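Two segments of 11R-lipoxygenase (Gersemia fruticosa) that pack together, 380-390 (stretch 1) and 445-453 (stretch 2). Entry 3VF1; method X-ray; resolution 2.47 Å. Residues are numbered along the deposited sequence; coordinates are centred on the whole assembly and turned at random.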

# COMPACT_ATOMS: atom_id res chain seq x y z
N ARG A 380 -4.59 -6.80 -22.10
CA ARG A 380 -4.13 -7.10 -20.75
C ARG A 380 -2.72 -6.55 -20.50
O ARG A 380 -2.41 -6.09 -19.41
CB ARG A 380 -4.13 -8.61 -20.50
CG ARG A 380 -5.52 -9.23 -20.49
CD ARG A 380 -6.31 -8.76 -19.28
NE ARG A 380 -5.71 -9.20 -18.02
CZ ARG A 380 -6.01 -8.69 -16.83
NH1 ARG A 380 -6.89 -7.71 -16.71
NH2 ARG A 380 -5.41 -9.17 -15.75
N CYS A 381 -1.88 -6.60 -21.53
CA CYS A 381 -0.52 -6.10 -21.41
C CYS A 381 -0.54 -4.61 -21.06
O CYS A 381 0.21 -4.16 -20.20
CB CYS A 381 0.26 -6.33 -22.70
SG CYS A 381 2.04 -6.03 -22.55
N ALA A 382 -1.41 -3.87 -21.74
CA ALA A 382 -1.58 -2.45 -21.45
C ALA A 382 -2.01 -2.26 -20.00
O ALA A 382 -1.51 -1.37 -19.30
CB ALA A 382 -2.60 -1.84 -22.39
N ASP A 383 -2.94 -3.10 -19.55
CA ASP A 383 -3.47 -3.00 -18.20
C ASP A 383 -2.39 -3.26 -17.16
O ASP A 383 -2.38 -2.67 -16.09
CB ASP A 383 -4.63 -3.98 -18.01
CG ASP A 383 -5.29 -3.85 -16.65
OD1 ASP A 383 -6.14 -2.95 -16.48
OD2 ASP A 383 -4.96 -4.66 -15.75
N THR A 384 -1.46 -4.16 -17.49
CA THR A 384 -0.35 -4.48 -16.60
C THR A 384 0.52 -3.26 -16.37
O THR A 384 0.93 -2.98 -15.25
CB THR A 384 0.52 -5.62 -17.16
OG1 THR A 384 -0.26 -6.82 -17.24
CG2 THR A 384 1.72 -5.86 -16.26
N GLN A 385 0.81 -2.53 -17.45
CA GLN A 385 1.61 -1.31 -17.36
C GLN A 385 0.93 -0.37 -16.38
O GLN A 385 1.56 0.19 -15.48
CB GLN A 385 1.74 -0.62 -18.72
CG GLN A 385 2.06 -1.53 -19.90
CD GLN A 385 3.30 -2.36 -19.68
OE1 GLN A 385 4.41 -1.82 -19.56
NE2 GLN A 385 3.14 -3.68 -19.64
N TYR A 386 -0.38 -0.21 -16.56
CA TYR A 386 -1.18 0.67 -15.73
C TYR A 386 -1.17 0.22 -14.27
O TYR A 386 -0.97 1.02 -13.37
CB TYR A 386 -2.62 0.71 -16.26
CG TYR A 386 -3.48 1.80 -15.66
CD1 TYR A 386 -3.95 1.71 -14.36
CD2 TYR A 386 -3.84 2.91 -16.41
CE1 TYR A 386 -4.75 2.70 -13.82
CE2 TYR A 386 -4.63 3.91 -15.88
CZ TYR A 386 -5.08 3.80 -14.58
OH TYR A 386 -5.87 4.79 -14.05
N HIS A 387 -1.37 -1.08 -14.05
CA HIS A 387 -1.48 -1.60 -12.70
C HIS A 387 -0.19 -1.43 -11.90
O HIS A 387 -0.21 -0.97 -10.77
CB HIS A 387 -1.85 -3.08 -12.71
CG HIS A 387 -1.66 -3.76 -11.39
ND1 HIS A 387 -0.63 -4.65 -11.16
CD2 HIS A 387 -2.34 -3.66 -10.23
CE1 HIS A 387 -0.70 -5.08 -9.92
NE2 HIS A 387 -1.73 -4.50 -9.33
N GLN A 388 0.93 -1.82 -12.50
CA GLN A 388 2.21 -1.81 -11.80
C GLN A 388 2.65 -0.40 -11.41
O GLN A 388 3.02 -0.15 -10.27
CB GLN A 388 3.30 -2.46 -12.66
CG GLN A 388 3.14 -3.96 -12.82
CD GLN A 388 3.28 -4.71 -11.51
OE1 GLN A 388 3.92 -4.22 -10.57
NE2 GLN A 388 2.69 -5.89 -11.43
N MET A 389 2.60 0.53 -12.36
CA MET A 389 3.14 1.86 -12.15
C MET A 389 2.15 2.83 -11.52
O MET A 389 2.52 3.62 -10.66
CB MET A 389 3.65 2.44 -13.48
CG MET A 389 4.67 1.56 -14.18
SD MET A 389 5.95 0.94 -13.06
CE MET A 389 6.55 2.46 -12.34
N ILE A 390 0.89 2.77 -11.94
CA ILE A 390 -0.11 3.73 -11.47
C ILE A 390 -0.93 3.20 -10.30
O ILE A 390 -0.98 3.82 -9.24
CB ILE A 390 -1.06 4.15 -12.61
CG1 ILE A 390 -0.29 4.98 -13.65
CG2 ILE A 390 -2.23 4.95 -12.06
CD1 ILE A 390 -1.11 5.40 -14.85
N ALA A 445 13.54 -3.62 -11.00
CA ALA A 445 12.66 -4.74 -11.33
C ALA A 445 11.68 -4.38 -12.44
O ALA A 445 11.56 -5.09 -13.44
CB ALA A 445 11.91 -5.19 -10.09
N ALA A 446 10.96 -3.27 -12.26
CA ALA A 446 9.98 -2.82 -13.25
C ALA A 446 10.64 -2.69 -14.62
O ALA A 446 10.05 -3.07 -15.64
CB ALA A 446 9.38 -1.49 -12.83
N ASP A 447 11.85 -2.16 -14.63
CA ASP A 447 12.59 -1.95 -15.87
C ASP A 447 12.87 -3.26 -16.60
O ASP A 447 13.00 -3.28 -17.82
CB ASP A 447 13.91 -1.23 -15.56
CG ASP A 447 14.51 -0.57 -16.78
OD1 ASP A 447 14.09 0.56 -17.12
OD2 ASP A 447 15.42 -1.16 -17.40
N LYS A 448 12.96 -4.35 -15.84
CA LYS A 448 13.31 -5.65 -16.41
C LYS A 448 12.12 -6.46 -16.94
O LYS A 448 12.31 -7.41 -17.70
CB LYS A 448 14.05 -6.50 -15.37
CG LYS A 448 15.40 -5.94 -14.93
CD LYS A 448 16.18 -6.97 -14.14
CE LYS A 448 17.49 -6.41 -13.60
NZ LYS A 448 17.28 -5.52 -12.43
N VAL A 449 10.90 -6.10 -16.54
CA VAL A 449 9.73 -6.91 -16.88
C VAL A 449 8.67 -6.17 -17.69
O VAL A 449 7.88 -6.81 -18.39
CB VAL A 449 9.07 -7.48 -15.61
CG1 VAL A 449 10.08 -8.24 -14.77
CG2 VAL A 449 8.41 -6.38 -14.79
N LEU A 450 8.64 -4.85 -17.60
CA LEU A 450 7.63 -4.06 -18.31
C LEU A 450 8.14 -3.63 -19.67
O LEU A 450 9.32 -3.33 -19.84
CB LEU A 450 7.26 -2.82 -17.49
CG LEU A 450 6.59 -3.07 -16.14
CD1 LEU A 450 6.32 -1.75 -15.45
CD2 LEU A 450 5.30 -3.86 -16.32
N SER A 451 7.25 -3.58 -20.66
CA SER A 451 7.62 -3.14 -21.99
C SER A 451 7.86 -1.63 -22.03
O SER A 451 8.59 -1.14 -22.88
CB SER A 451 6.57 -3.55 -23.03
OG SER A 451 5.31 -2.97 -22.74
N ILE A 452 7.24 -0.91 -21.10
CA ILE A 452 7.50 0.53 -20.97
C ILE A 452 8.75 0.77 -20.13
O ILE A 452 9.07 1.91 -19.81
CB ILE A 452 6.31 1.30 -20.36
CG1 ILE A 452 6.09 0.91 -18.90
CG2 ILE A 452 5.05 1.09 -21.19
CD1 ILE A 452 5.03 1.73 -18.20
N GLY A 453 9.44 -0.31 -19.78
CA GLY A 453 10.73 -0.19 -19.11
C GLY A 453 11.70 0.53 -20.02
O GLY A 453 11.49 0.62 -21.23

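The one hydrogen bond that crosses between these two segments of 11R-lipoxygenase runs from a turn backbone to a buried glutamine side chain, and it is weak: Ile452 N donates to Gln385 OE1 over 3.3 Å. Its setting illustrates a general principle, that an amide side chain can serve two stretches of backbone at once because it carries both a donor and an acceptor. With chi1, chi2 and chi3 all in the negative range (-45°, -55° and -64°), Gln385 folds back along its own helix, so that NE2 donates to Cys381 O at 3.0 Å, one turn earlier. That bond helps hold the amide in place while OE1 faces the second segment. The CA-to-CB bond of Gln385 points sideways, yet the end of the side chain comes nearer, and the residue gives up more area to the contact than any other.

The donor sits in a type I turn from Leu450 to Gly453, closed by Gly453 N to Leu450 O at 3.0 Å. The turn leaves the Ile452 amide free to meet the glutamine, whose OE1 also lies 3.5 Å from Ser451 OG, a hydroxyl that is hydrogen-bonded elsewhere in the structure.

Around this polar point the packing is apolar. Leu450 also starts sideways and ends nearer; its CD1 lies 3.6 Å from Met389 SD, while its CD2 lies 4.1 Å from both Thr384 CG2 and Gln388 CG, so the forked side chain spans several helix residues. Met389, with all three chi angles m, curls its flexible thioether among three partners: besides Leu450, its SD reaches Ala446 CB at 4.2 Å and its CG approaches Ile452 CD1 at 4.0 Å. Ala446, whose CA-to-CB bond points toward the helix, offers its methyl to the sulfur. In all, 331 Å² is buried, counting both sides.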